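Hypothetical 30.2 KD protein c25g10.02 IN chromosome I (Schizosaccharomyces pombe, PDB 1KCF) resolves Holliday junctions in fission yeast mitochondria, cutting four-way DNA junctions at the point of strand exchange as a homodimeric endonuclease of the RuvC resolvase family. Local coordinates at residues A[14-19]-A[246-251]; A[47-52]-A[87-92]; A[196-201]-A[231-236]. One frame throughout, in Å; residues are numbered along the deposited sequence.

Helix 224-253 serves two of the three contacts. Near its start it packs on helix 191-200 in interaction 3, whose centre is about 12 Å from that of the chain; near its end it meets the close of helix 6-15 in interaction 1. The centres of these two lie about 20 Å apart. Interaction 2 sits across the chain's centre from interaction 1, their centres about 36 Å apart, and joins the turn between strands 42-47 and 52-59 to the approach to helix 91-109. Along the chain, interaction 2 closes before interaction 3 opens, and interaction 1 spans both. The long helix connects the RNase H-like core, with its magnesium-binding D46 and D230, to the N-terminal SAP helices.

Interaction 1. Residues A[14-19]-A[246-251]; sequences KLTGLS and KHYRNF
L15 and T16 of the SAP region meet the ring of Y248, near the end of helix 224-253, in a small contact made wholly by side chains. The apolar part is two methyl groups against the tyrosine, one at the hydroxyl end and one at the inner end of the ring. L15 has CG on the side of its backbone N (chi1 -65°) and CD1 stretched straight on (chi2 -180°), which carries this methyl to the far end of the tyrosine: CD1 lies 3.8 Å from Y248 OH and 4.4 Å from Y248 CE1. T16 serves the inner end of the ring, its CG2 standing 4.2 Å from Y248 CD1. Both methyls approach the ring obliquely, and no stack is formed. The backbones stay well apart, with the CA atoms of T16 and Y248 8.8 Å from each other.

The polar part runs along each segment and not across the gap. No hydrogen bond joins the two segments. T16 OG1 is turned back to the last turn of helix 6-15, just before it, bonding to the carbonyls of I12 and C13, which leaves CG2 as the branch that meets Y248. On the other side R249 NE bonds to the carbonyl of S34, a polar tie between helix 224-253 and the SAP region, made to a residue outside the two segments.

Neighbouring residues widen the interface: Y248 also packs on I12 and F251 on F8, while L15 and T16 touch Q244, a turn earlier on the long helix. SAP motifs commonly bind DNA, and this one is held against the C-terminal end of the catalytic region's long helix. Between these two segments the contact is van der Waals packing of methyls on the tyrosine, so it probably rests on burial of apolar surface more than on directional bonds.

Interaction 2. Residues A[47-52]-A[87-92]; sequences LGIKNF and EDFQPS
I49 places CG1 beside its backbone N (chi1 -62°) and runs straight on to CD1, while F89 brings its ring in from the other segment; methyl and ring edge meet as a result. K50, which follows I49, is extended beyond CG, and E87 has CG anti to the backbone N (chi1 -158°), which sends its carboxylate out to the lysine.

The apolar half is one methyl against a ring edge. I49 CD1 lies near the plane of the F89 ring, 3.5 Å from CE2 and 4.0 Å from CD2, so the phenyl face is not what it touches. R134 of helix 128-151 touches both side chains, and M94 of helix 91-109 adds to the packing round I49.

The polar half is a long salt bridge. K50 NZ is 3.6 Å from E87 OE1 and equally 3.6 Å from OE2, with the two side chains at about a right angle. The neighbouring methylene comes closer, K50 CE lying 3.4 Å from E87 OE1, and no hydrogen bond is formed. With an alanine here in place of E87, the K50 ammonium is likely to lose this negative mate, and its chain would be freer to turn.

An Asx turn spans F89: D88 OD1 accepts from Q90 N at 2.9 Å with a bent N-H angle of 139°. Q90 is the N-cap of helix 91-109, where P91 packs on Y143 of the second subunit.

The contact therefore ties the turn following magnesium-binding D46 to the loop leading into helix 91-109, whose start reaches the second subunit, with close apolar contact on one side and, on the other, a long charge pair that probably tolerates some shift.

Interaction 3. Residues A[196-201]-A[231-236]; sequences KELIDG and SALIAS
The last turn of helix 191-200, which G201 follows as the first non-helical residue, lies beside an early part of helix 224-253, with the CA atoms of L198 and L233 9.6 Å apart. Within the long helix A232 O accepts two bonds, from S236 N (3.0 Å) and from S236 OG at 2.8 Å, arriving from opposite faces of the carbonyl plane; the serine hydroxyl is satisfied by its own helix.

Between the helices the contact is leucine on leucine. L198 points at the long helix, whereas L233 sets off across the gap less directly and reaches it through CD2, which lies 4.2 Å from L198 CD1. Each leucine has CG beside the backbone N and a chain that crosses the other obliquely. The same L198 CD1 is 4.4 Å from S236 OG, a loose touch and no bond.

All three touching residues are buried. W175 of helix 168-179 packs on L198 and S236 and bonds through NE1 to the carbonyl of L233, while I204 of strand 204-206 covers the same two side chains. L233 also meets R191, M194 and V195, and its side chain lies about 5 Å from that of magnesium-binding D230; helix 168-179 and strand 204-206 adjoin this pair.

Interaction 1. Residues A[14-19]-A[246-251]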
ATOM      1  N   LYS A  14     -10.375   7.529 -26.740  1.00 52.11           N
ATOM      2  CA  LYS A  14     -11.472   7.063 -25.905  1.00 52.55           C
ATOM      3  C   LYS A  14     -11.823   5.614 -26.229  1.00 51.72           C
ATOM      4  O   LYS A  14     -12.239   4.862 -25.351  1.00 52.58           O
ATOM      5  CB  LYS A  14     -12.706   7.945 -26.102  1.00 53.20           C
ATOM      6  CG  LYS A  14     -13.946   7.424 -25.394  1.00 56.27           C
ATOM      7  CD  LYS A  14     -15.148   8.342 -25.587  1.00 58.62           C
ATOM      8  CE  LYS A  14     -14.938   9.684 -24.907  1.00 58.88           C
ATOM      9  NZ  LYS A  14     -16.119  10.572 -25.064  1.00 61.52           N
ATOM     10  N   LEU A  15     -11.654   5.229 -27.491  1.00 50.18           N
ATOM     11  CA  LEU A  15     -11.964   3.871 -27.917  1.00 48.58           C
ATOM     12  C   LEU A  15     -10.868   2.888 -27.531  1.00 48.19           C
ATOM     13  O   LEU A  15     -11.063   1.678 -27.611  1.00 48.00           O
ATOM     14  CB  LEU A  15     -12.168   3.816 -29.433  1.00 48.13           C
ATOM     15  CG  LEU A  15     -13.347   4.548 -30.080  1.00 49.83           C
ATOM     16  CD1 LEU A  15     -13.297   4.313 -31.579  1.00 48.25           C
ATOM     17  CD2 LEU A  15     -14.670   4.051 -29.514  1.00 50.69           C
ATOM     18  N   THR A  16      -9.716   3.407 -27.114  1.00 48.76           N
ATOM     19  CA  THR A  16      -8.596   2.558 -26.728  1.00 47.77           C
ATOM     20  C   THR A  16      -8.191   2.755 -25.271  1.00 49.78           C
ATOM     21  O   THR A  16      -7.142   2.279 -24.841  1.00 49.92           O
ATOM     22  CB  THR A  16      -7.372   2.825 -27.622  1.00 47.61           C
ATOM     23  OG1 THR A  16      -7.057   4.220 -27.593  1.00 44.89           O
ATOM     24  CG2 THR A  16      -7.658   2.403 -29.062  1.00 47.59           C
ATOM     25  N   GLY A  17      -9.025   3.464 -24.517  1.00 51.52           N
ATOM     26  CA  GLY A  17      -8.742   3.701 -23.113  1.00 52.80           C
ATOM     27  C   GLY A  17      -7.494   4.524 -22.857  1.00 54.05           C
ATOM     28  O   GLY A  17      -6.852   4.378 -21.819  1.00 53.16           O
ATOM     29  N   LEU A  18      -7.147   5.392 -23.800  1.00 56.04           N
ATOM     30  CA  LEU A  18      -5.965   6.232 -23.654  1.00 56.29           C
ATOM     31  C   LEU A  18      -6.366   7.648 -23.272  1.00 57.78           C
ATOM     32  O   LEU A  18      -7.535   8.022 -23.380  1.00 56.13           O
ATOM     33  CB  LEU A  18      -5.169   6.264 -24.961  1.00 55.86           C
ATOM     34  CG  LEU A  18      -4.559   4.953 -25.459  1.00 57.05           C
ATOM     35  CD1 LEU A  18      -3.930   5.178 -26.833  1.00 54.18           C
ATOM     36  CD2 LEU A  18      -3.514   4.450 -24.460  1.00 56.69           C
ATOM     37  N   SER A  19      -5.384   8.426 -22.823  1.00 59.54           N
ATOM     38  CA  SER A  19      -5.604   9.813 -22.434  1.00 61.87           C
ATOM     39  C   SER A  19      -5.941  10.655 -23.663  1.00 62.88           C
ATOM     40  O   SER A  19      -5.284  10.550 -24.697  1.00 61.66           O
ATOM     41  CB  SER A  19      -4.349  10.371 -21.750  1.00 62.83           C
ATOM     42  OG  SER A  19      -4.484  11.755 -21.474  1.00 62.56           O
ATOM     43  N   LYS A 246      -4.785  -2.792 -32.075  1.00 53.82           N
ATOM     44  CA  LYS A 246      -4.131  -3.619 -33.081  1.00 55.48           C
ATOM     45  C   LYS A 246      -4.488  -3.078 -34.458  1.00 55.93           C
ATOM     46  O   LYS A 246      -3.799  -3.344 -35.436  1.00 58.28           O
ATOM     47  CB  LYS A 246      -4.578  -5.069 -32.948  1.00 55.14           C
ATOM     48  N   HIS A 247      -5.571  -2.309 -34.522  1.00 56.86           N
ATOM     49  CA  HIS A 247      -6.022  -1.712 -35.771  1.00 57.10           C
ATOM     50  C   HIS A 247      -5.511  -0.283 -35.917  1.00 57.19           C
ATOM     51  O   HIS A 247      -4.972   0.090 -36.959  1.00 57.56           O
ATOM     52  CB  HIS A 247      -7.552  -1.683 -35.830  1.00 59.68           C
ATOM     53  CG  HIS A 247      -8.189  -3.036 -35.909  1.00 63.19           C
ATOM     54  ND1 HIS A 247      -7.895  -4.051 -35.023  1.00 64.32           N
ATOM     55  CD2 HIS A 247      -9.133  -3.530 -36.745  1.00 63.41           C
ATOM     56  CE1 HIS A 247      -8.630  -5.110 -35.309  1.00 65.74           C
ATOM     57  NE2 HIS A 247      -9.392  -4.820 -36.351  1.00 64.55           N
ATOM     58  N   TYR A 248      -5.671   0.508 -34.860  1.00 56.22           N
ATOM     59  CA  TYR A 248      -5.278   1.915 -34.881  1.00 56.14           C
ATOM     60  C   TYR A 248      -3.797   2.276 -34.822  1.00 55.44           C
ATOM     61  O   TYR A 248      -3.425   3.369 -35.241  1.00 56.23           O
ATOM     62  CB  TYR A 248      -6.026   2.674 -33.786  1.00 55.52           C
ATOM     63  CG  TYR A 248      -7.505   2.812 -34.056  1.00 57.24           C
ATOM     64  CD1 TYR A 248      -8.444   2.237 -33.202  1.00 57.62           C
ATOM     65  CD2 TYR A 248      -7.969   3.525 -35.161  1.00 56.13           C
ATOM     66  CE1 TYR A 248      -9.807   2.372 -33.442  1.00 58.80           C
ATOM     67  CE2 TYR A 248      -9.329   3.663 -35.408  1.00 56.79           C
ATOM     68  CZ  TYR A 248     -10.242   3.087 -34.543  1.00 58.38           C
ATOM     69  OH  TYR A 248     -11.595   3.237 -34.764  1.00 63.31           O
ATOM     70  N   ARG A 249      -2.953   1.389 -34.308  1.00 55.31           N
ATOM     71  CA  ARG A 249      -1.528   1.697 -34.247  1.00 56.87           C
ATOM     72  C   ARG A 249      -0.981   1.961 -35.644  1.00 58.24           C
ATOM     73  O   ARG A 249      -0.461   3.047 -35.922  1.00 58.97           O
ATOM     74  CB  ARG A 249      -0.736   0.556 -33.603  1.00 57.07           C
ATOM     75  CG  ARG A 249      -0.884   0.450 -32.096  1.00 58.56           C
ATOM     76  CD  ARG A 249       0.181  -0.469 -31.521  1.00 59.86           C
ATOM     77  NE  ARG A 249      -0.035  -0.767 -30.107  1.00 63.11           N
ATOM     78  CZ  ARG A 249      -0.914  -1.655 -29.651  1.00 61.87           C
ATOM     79  NH1 ARG A 249      -1.668  -2.342 -30.499  1.00 61.39           N
ATOM     80  NH2 ARG A 249      -1.035  -1.860 -28.346  1.00 58.54           N
ATOM     81  N   ASN A 250      -1.098   0.969 -36.522  1.00 57.86           N
ATOM     82  CA  ASN A 250      -0.608   1.117 -37.886  1.00 58.56           C
ATOM     83  C   ASN A 250      -1.334   2.221 -38.626  1.00 57.89           C
ATOM     84  O   ASN A 250      -0.736   2.939 -39.421  1.00 59.85           O
ATOM     85  CB  ASN A 250      -0.740  -0.197 -38.656  1.00 58.26           C
ATOM     86  CG  ASN A 250       0.249  -1.236 -38.185  1.00 59.78           C
ATOM     87  OD1 ASN A 250       1.341  -0.900 -37.725  1.00 61.81           O
ATOM     88  ND2 ASN A 250      -0.117  -2.505 -38.308  1.00 58.84           N
ATOM     89  N   PHE A 251      -2.624   2.367 -38.357  1.00 57.32           N
ATOM     90  CA  PHE A 251      -3.410   3.401 -39.014  1.00 56.88           C
ATOM     91  C   PHE A 251      -2.878   4.805 -38.696  1.00 57.75           C
ATOM     92  O   PHE A 251      -2.753   5.648 -39.589  1.00 58.12           O
ATOM     93  CB  PHE A 251      -4.876   3.293 -38.587  1.00 53.41           C
ATOM     94  CG  PHE A 251      -5.758   4.337 -39.197  1.00 50.99           C
ATOM     95  CD1 PHE A 251      -6.049   4.312 -40.555  1.00 51.94           C
ATOM     96  CD2 PHE A 251      -6.259   5.374 -38.424  1.00 50.02           C
ATOM     97  CE1 PHE A 251      -6.826   5.303 -41.132  1.00 49.22           C
ATOM     98  CE2 PHE A 251      -7.036   6.369 -38.991  1.00 50.32           C
ATOM     99  CZ  PHE A 251      -7.319   6.335 -40.351  1.00 51.60           C
TER

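Interaction 2. Residues A[47-52]-A[87-92]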
ATOM      1  N   LEU A  47     -11.171  -3.232  -6.702  1.00 43.62           N
ATOM      2  CA  LEU A  47     -10.752  -3.169  -5.307  1.00 45.10           C
ATOM      3  C   LEU A  47     -11.828  -2.753  -4.313  1.00 44.91           C
ATOM      4  O   LEU A  47     -12.457  -1.697  -4.445  1.00 42.24           O
ATOM      5  CB  LEU A  47      -9.547  -2.245  -5.150  1.00 47.58           C
ATOM      6  CG  LEU A  47      -8.242  -2.726  -5.783  1.00 50.29           C
ATOM      7  CD1 LEU A  47      -7.196  -1.630  -5.669  1.00 50.38           C
ATOM      8  CD2 LEU A  47      -7.780  -4.001  -5.099  1.00 49.08           C
ATOM      9  N   GLY A  48     -12.008  -3.608  -3.313  1.00 43.02           N
ATOM     10  CA  GLY A  48     -12.972  -3.384  -2.256  1.00 42.23           C
ATOM     11  C   GLY A  48     -12.724  -4.486  -1.249  1.00 42.82           C
ATOM     12  O   GLY A  48     -12.092  -5.487  -1.580  1.00 43.74           O
ATOM     13  N   ILE A  49     -13.194  -4.320  -0.022  1.00 43.13           N
ATOM     14  CA  ILE A  49     -12.986  -5.358   0.978  1.00 45.46           C
ATOM     15  C   ILE A  49     -14.254  -6.185   1.155  1.00 46.09           C
ATOM     16  O   ILE A  49     -14.224  -7.407   1.034  1.00 42.99           O
ATOM     17  CB  ILE A  49     -12.546  -4.745   2.324  1.00 47.87           C
ATOM     18  CG1 ILE A  49     -11.204  -4.032   2.135  1.00 49.65           C
ATOM     19  CG2 ILE A  49     -12.415  -5.834   3.381  1.00 45.88           C
ATOM     20  CD1 ILE A  49     -10.697  -3.312   3.364  1.00 55.20           C
ATOM     21  N   LYS A  50     -15.374  -5.521   1.410  1.00 47.50           N
ATOM     22  CA  LYS A  50     -16.622  -6.245   1.592  1.00 49.41           C
ATOM     23  C   LYS A  50     -17.305  -6.539   0.264  1.00 49.94           C
ATOM     24  O   LYS A  50     -18.275  -7.297   0.212  1.00 51.30           O
ATOM     25  CB  LYS A  50     -17.549  -5.473   2.538  1.00 53.75           C
ATOM     26  CG  LYS A  50     -16.972  -5.360   3.951  1.00 56.36           C
ATOM     27  CD  LYS A  50     -17.955  -4.767   4.943  1.00 61.02           C
ATOM     28  CE  LYS A  50     -17.326  -4.676   6.333  1.00 65.18           C
ATOM     29  NZ  LYS A  50     -18.268  -4.141   7.359  1.00 68.46           N
ATOM     30  N   ASN A  51     -16.795  -5.944  -0.812  1.00 46.71           N
ATOM     31  CA  ASN A  51     -17.347  -6.183  -2.139  1.00 44.96           C
ATOM     32  C   ASN A  51     -16.243  -6.273  -3.190  1.00 43.95           C
ATOM     33  O   ASN A  51     -16.284  -5.608  -4.232  1.00 43.34           O
ATOM     34  CB  ASN A  51     -18.361  -5.100  -2.530  1.00 42.81           C
ATOM     35  CG  ASN A  51     -17.740  -3.729  -2.666  1.00 45.88           C
ATOM     36  OD1 ASN A  51     -18.348  -2.822  -3.232  1.00 48.06           O
ATOM     37  ND2 ASN A  51     -16.532  -3.561  -2.141  1.00 45.61           N
ATOM     38  N   PHE A  52     -15.244  -7.096  -2.893  1.00 42.64           N
ATOM     39  CA  PHE A  52     -14.131  -7.317  -3.804  1.00 41.00           C
ATOM     40  C   PHE A  52     -14.739  -8.013  -5.012  1.00 41.05           C
ATOM     41  O   PHE A  52     -15.450  -9.004  -4.869  1.00 41.37           O
ATOM     42  CB  PHE A  52     -13.091  -8.229  -3.144  1.00 41.40           C
ATOM     43  CG  PHE A  52     -11.898  -8.532  -4.013  1.00 41.62           C
ATOM     44  CD1 PHE A  52     -10.838  -7.637  -4.100  1.00 43.13           C
ATOM     45  CD2 PHE A  52     -11.832  -9.718  -4.733  1.00 40.90           C
ATOM     46  CE1 PHE A  52      -9.726  -7.923  -4.895  1.00 46.69           C
ATOM     47  CE2 PHE A  52     -10.729 -10.014  -5.529  1.00 42.68           C
ATOM     48  CZ  PHE A  52      -9.672  -9.116  -5.610  1.00 44.35           C
ATOM     49  N   GLU A  87     -11.881  -8.895  10.250  1.00 68.81           N
ATOM     50  CA  GLU A  87     -11.898  -7.463   9.996  1.00 69.15           C
ATOM     51  C   GLU A  87     -10.997  -6.725  10.978  1.00 69.27           C
ATOM     52  O   GLU A  87     -11.190  -6.792  12.190  1.00 70.39           O
ATOM     53  CB  GLU A  87     -13.329  -6.922  10.086  1.00 70.05           C
ATOM     54  CG  GLU A  87     -13.536  -5.606   9.347  1.00 70.56           C
ATOM     55  CD  GLU A  87     -14.995  -5.188   9.282  1.00 71.51           C
ATOM     56  OE1 GLU A  87     -15.865  -6.071   9.121  1.00 72.85           O
ATOM     57  OE2 GLU A  87     -15.274  -3.973   9.373  1.00 71.16           O
ATOM     58  N   ASP A  88     -10.004  -6.029  10.436  1.00 68.38           N
ATOM     59  CA  ASP A  88      -9.050  -5.257  11.223  1.00 67.93           C
ATOM     60  C   ASP A  88      -8.244  -4.461  10.207  1.00 67.59           C
ATOM     61  O   ASP A  88      -7.494  -5.033   9.416  1.00 69.27           O
ATOM     62  CB  ASP A  88      -8.118  -6.183  12.005  1.00 68.30           C
ATOM     63  CG  ASP A  88      -7.188  -5.424  12.936  1.00 68.27           C
ATOM     64  OD1 ASP A  88      -6.836  -4.267  12.625  1.00 68.00           O
ATOM     65  OD2 ASP A  88      -6.796  -5.990  13.977  1.00 69.75           O
ATOM     66  N   PHE A  89      -8.394  -3.144  10.229  1.00 66.16           N
ATOM     67  CA  PHE A  89      -7.697  -2.305   9.272  1.00 65.32           C
ATOM     68  C   PHE A  89      -6.363  -1.760   9.763  1.00 65.53           C
ATOM     69  O   PHE A  89      -5.937  -0.670   9.376  1.00 64.91           O
ATOM     70  CB  PHE A  89      -8.626  -1.178   8.828  1.00 64.97           C
ATOM     71  CG  PHE A  89      -9.977  -1.667   8.384  1.00 65.08           C
ATOM     72  CD1 PHE A  89     -11.084  -1.538   9.212  1.00 64.31           C
ATOM     73  CD2 PHE A  89     -10.130  -2.299   7.155  1.00 64.36           C
ATOM     74  CE1 PHE A  89     -12.325  -2.031   8.828  1.00 65.07           C
ATOM     75  CE2 PHE A  89     -11.368  -2.798   6.760  1.00 66.06           C
ATOM     76  CZ  PHE A  89     -12.469  -2.663   7.600  1.00 65.68           C
ATOM     77  N   GLN A  90      -5.706  -2.539  10.616  1.00 65.59           N
ATOM     78  CA  GLN A  90      -4.398  -2.172  11.139  1.00 65.48           C
ATOM     79  C   GLN A  90      -3.383  -2.591  10.070  1.00 65.20           C
ATOM     80  O   GLN A  90      -3.499  -3.669   9.491  1.00 63.53           O
ATOM     81  CB  GLN A  90      -4.132  -2.911  12.444  1.00 64.33           C
ATOM     82  N   PRO A  91      -2.379  -1.741   9.799  1.00 66.02           N
ATOM     83  CA  PRO A  91      -1.339  -2.009   8.799  1.00 65.83           C
ATOM     84  C   PRO A  91      -0.876  -3.464   8.729  1.00 65.41           C
ATOM     85  O   PRO A  91      -0.668  -4.002   7.640  1.00 66.61           O
ATOM     86  CB  PRO A  91      -0.222  -1.059   9.213  1.00 67.39           C
ATOM     87  CG  PRO A  91      -0.989   0.130   9.695  1.00 67.27           C
ATOM     88  CD  PRO A  91      -2.077  -0.504  10.541  1.00 67.12           C
ATOM     89  N   SER A  92      -0.724  -4.100   9.885  1.00 63.62           N
ATOM     90  CA  SER A  92      -0.284  -5.490   9.937  1.00 61.86           C
ATOM     91  C   SER A  92      -1.383  -6.459   9.509  1.00 60.67           C
ATOM     92  O   SER A  92      -1.105  -7.521   8.949  1.00 61.23           O
ATOM     93  CB  SER A  92       0.186  -5.833  11.346  1.00 64.23           C
TER

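Interaction 3. Residues A[196-201]-A[231-236]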
ATOM      1  N   LYS A 196     -25.744  -6.840 -19.634  1.00 49.79           N
ATOM      2  CA  LYS A 196     -26.848  -7.684 -20.073  1.00 52.96           C
ATOM      3  C   LYS A 196     -26.948  -7.606 -21.592  1.00 53.20           C
ATOM      4  O   LYS A 196     -27.200  -8.605 -22.268  1.00 53.78           O
ATOM      5  CB  LYS A 196     -28.155  -7.207 -19.430  1.00 55.44           C
ATOM      6  CG  LYS A 196     -29.377  -7.984 -19.870  1.00 60.77           C
ATOM      7  CD  LYS A 196     -30.615  -7.532 -19.118  1.00 65.88           C
ATOM      8  CE  LYS A 196     -31.853  -8.252 -19.632  1.00 69.03           C
ATOM      9  NZ  LYS A 196     -33.066  -7.917 -18.833  1.00 70.87           N
ATOM     10  N   GLU A 197     -26.735  -6.410 -22.125  1.00 54.56           N
ATOM     11  CA  GLU A 197     -26.789  -6.194 -23.562  1.00 54.71           C
ATOM     12  C   GLU A 197     -25.625  -6.916 -24.230  1.00 53.84           C
ATOM     13  O   GLU A 197     -25.793  -7.579 -25.252  1.00 52.97           O
ATOM     14  CB  GLU A 197     -26.713  -4.700 -23.866  1.00 58.05           C
ATOM     15  CG  GLU A 197     -26.817  -4.366 -25.339  1.00 64.59           C
ATOM     16  CD  GLU A 197     -26.696  -2.881 -25.599  1.00 67.73           C
ATOM     17  OE1 GLU A 197     -27.392  -2.102 -24.912  1.00 68.69           O
ATOM     18  OE2 GLU A 197     -25.911  -2.496 -26.492  1.00 71.53           O
ATOM     19  N   LEU A 198     -24.440  -6.778 -23.644  1.00 52.58           N
ATOM     20  CA  LEU A 198     -23.250  -7.423 -24.181  1.00 52.09           C
ATOM     21  C   LEU A 198     -23.426  -8.936 -24.234  1.00 51.36           C
ATOM     22  O   LEU A 198     -23.012  -9.580 -25.194  1.00 50.96           O
ATOM     23  CB  LEU A 198     -22.026  -7.062 -23.330  1.00 52.89           C
ATOM     24  CG  LEU A 198     -21.566  -5.611 -23.484  1.00 51.68           C
ATOM     25  CD1 LEU A 198     -20.438  -5.306 -22.514  1.00 51.67           C
ATOM     26  CD2 LEU A 198     -21.114  -5.384 -24.917  1.00 51.02           C
ATOM     27  N   ILE A 199     -24.045  -9.495 -23.199  1.00 51.75           N
ATOM     28  CA  ILE A 199     -24.285 -10.934 -23.133  1.00 53.62           C
ATOM     29  C   ILE A 199     -25.331 -11.360 -24.163  1.00 56.04           C
ATOM     30  O   ILE A 199     -25.107 -12.284 -24.948  1.00 56.28           O
ATOM     31  CB  ILE A 199     -24.779 -11.350 -21.730  1.00 52.20           C
ATOM     32  CG1 ILE A 199     -23.665 -11.131 -20.704  1.00 50.39           C
ATOM     33  CG2 ILE A 199     -25.239 -12.804 -21.747  1.00 50.56           C
ATOM     34  CD1 ILE A 199     -24.078 -11.406 -19.280  1.00 50.59           C
ATOM     35  N   ASP A 200     -26.472 -10.677 -24.154  1.00 58.00           N
ATOM     36  CA  ASP A 200     -27.551 -10.985 -25.083  1.00 60.63           C
ATOM     37  C   ASP A 200     -27.089 -10.764 -26.519  1.00 61.68           C
ATOM     38  O   ASP A 200     -27.600 -11.391 -27.446  1.00 63.73           O
ATOM     39  CB  ASP A 200     -28.774 -10.111 -24.786  1.00 63.38           C
ATOM     40  CG  ASP A 200     -29.316 -10.314 -23.374  1.00 67.09           C
ATOM     41  OD1 ASP A 200     -30.350  -9.696 -23.038  1.00 68.46           O
ATOM     42  OD2 ASP A 200     -28.713 -11.087 -22.595  1.00 67.60           O
ATOM     43  N   GLY A 201     -26.116  -9.876 -26.698  1.00 60.28           N
ATOM     44  CA  GLY A 201     -25.601  -9.602 -28.027  1.00 59.17           C
ATOM     45  C   GLY A 201     -24.453 -10.529 -28.389  1.00 60.12           C
ATOM     46  O   GLY A 201     -23.816 -10.373 -29.432  1.00 58.58           O
ATOM     47  N   SER A 231     -16.728  -5.240 -12.652  1.00 39.55           N
ATOM     48  CA  SER A 231     -15.487  -5.911 -13.028  1.00 39.75           C
ATOM     49  C   SER A 231     -15.545  -6.464 -14.451  1.00 39.17           C
ATOM     50  O   SER A 231     -14.530  -6.510 -15.145  1.00 38.48           O
ATOM     51  CB  SER A 231     -15.142  -7.037 -12.036  1.00 39.17           C
ATOM     52  OG  SER A 231     -16.119  -8.064 -12.036  1.00 40.51           O
ATOM     53  N   ALA A 232     -16.729  -6.884 -14.890  1.00 38.30           N
ATOM     54  CA  ALA A 232     -16.874  -7.420 -16.239  1.00 37.01           C
ATOM     55  C   ALA A 232     -16.644  -6.312 -17.272  1.00 36.46           C
ATOM     56  O   ALA A 232     -16.069  -6.551 -18.330  1.00 34.19           O
ATOM     57  CB  ALA A 232     -18.260  -8.035 -16.419  1.00 37.15           C
ATOM     58  N   LEU A 233     -17.091  -5.098 -16.962  1.00 35.99           N
ATOM     59  CA  LEU A 233     -16.910  -3.970 -17.877  1.00 36.08           C
ATOM     60  C   LEU A 233     -15.457  -3.525 -17.899  1.00 35.46           C
ATOM     61  O   LEU A 233     -14.982  -2.979 -18.898  1.00 36.25           O
ATOM     62  CB  LEU A 233     -17.802  -2.793 -17.474  1.00 37.29           C
ATOM     63  CG  LEU A 233     -19.306  -2.970 -17.684  1.00 37.60           C
ATOM     64  CD1 LEU A 233     -20.048  -1.872 -16.955  1.00 34.74           C
ATOM     65  CD2 LEU A 233     -19.624  -2.945 -19.175  1.00 38.42           C
ATOM     66  N   ILE A 234     -14.751  -3.755 -16.799  1.00 35.22           N
ATOM     67  CA  ILE A 234     -13.342  -3.394 -16.723  1.00 35.44           C
ATOM     68  C   ILE A 234     -12.545  -4.307 -17.653  1.00 37.61           C
ATOM     69  O   ILE A 234     -11.843  -3.835 -18.547  1.00 38.16           O
ATOM     70  CB  ILE A 234     -12.806  -3.537 -15.279  1.00 37.93           C
ATOM     71  CG1 ILE A 234     -13.368  -2.415 -14.398  1.00 39.88           C
ATOM     72  CG2 ILE A 234     -11.286  -3.503 -15.273  1.00 37.39           C
ATOM     73  CD1 ILE A 234     -12.979  -2.538 -12.927  1.00 40.77           C
ATOM     74  N   ALA A 235     -12.671  -5.616 -17.440  1.00 36.39           N
ATOM     75  CA  ALA A 235     -11.961  -6.607 -18.247  1.00 38.31           C
ATOM     76  C   ALA A 235     -12.318  -6.530 -19.725  1.00 40.30           C
ATOM     77  O   ALA A 235     -11.437  -6.372 -20.571  1.00 42.73           O
ATOM     78  CB  ALA A 235     -12.252  -8.009 -17.727  1.00 36.88           C
ATOM     79  N   SER A 236     -13.607  -6.648 -20.040  1.00 39.81           N
ATOM     80  CA  SER A 236     -14.038  -6.610 -21.431  1.00 41.19           C
ATOM     81  C   SER A 236     -13.702  -5.273 -22.077  1.00 42.02           C
ATOM     82  O   SER A 236     -13.339  -5.218 -23.254  1.00 43.14           O
ATOM     83  CB  SER A 236     -15.542  -6.887 -21.545  1.00 39.94           C
ATOM     84  OG  SER A 236     -16.314  -5.839 -20.990  1.00 44.48           O
TER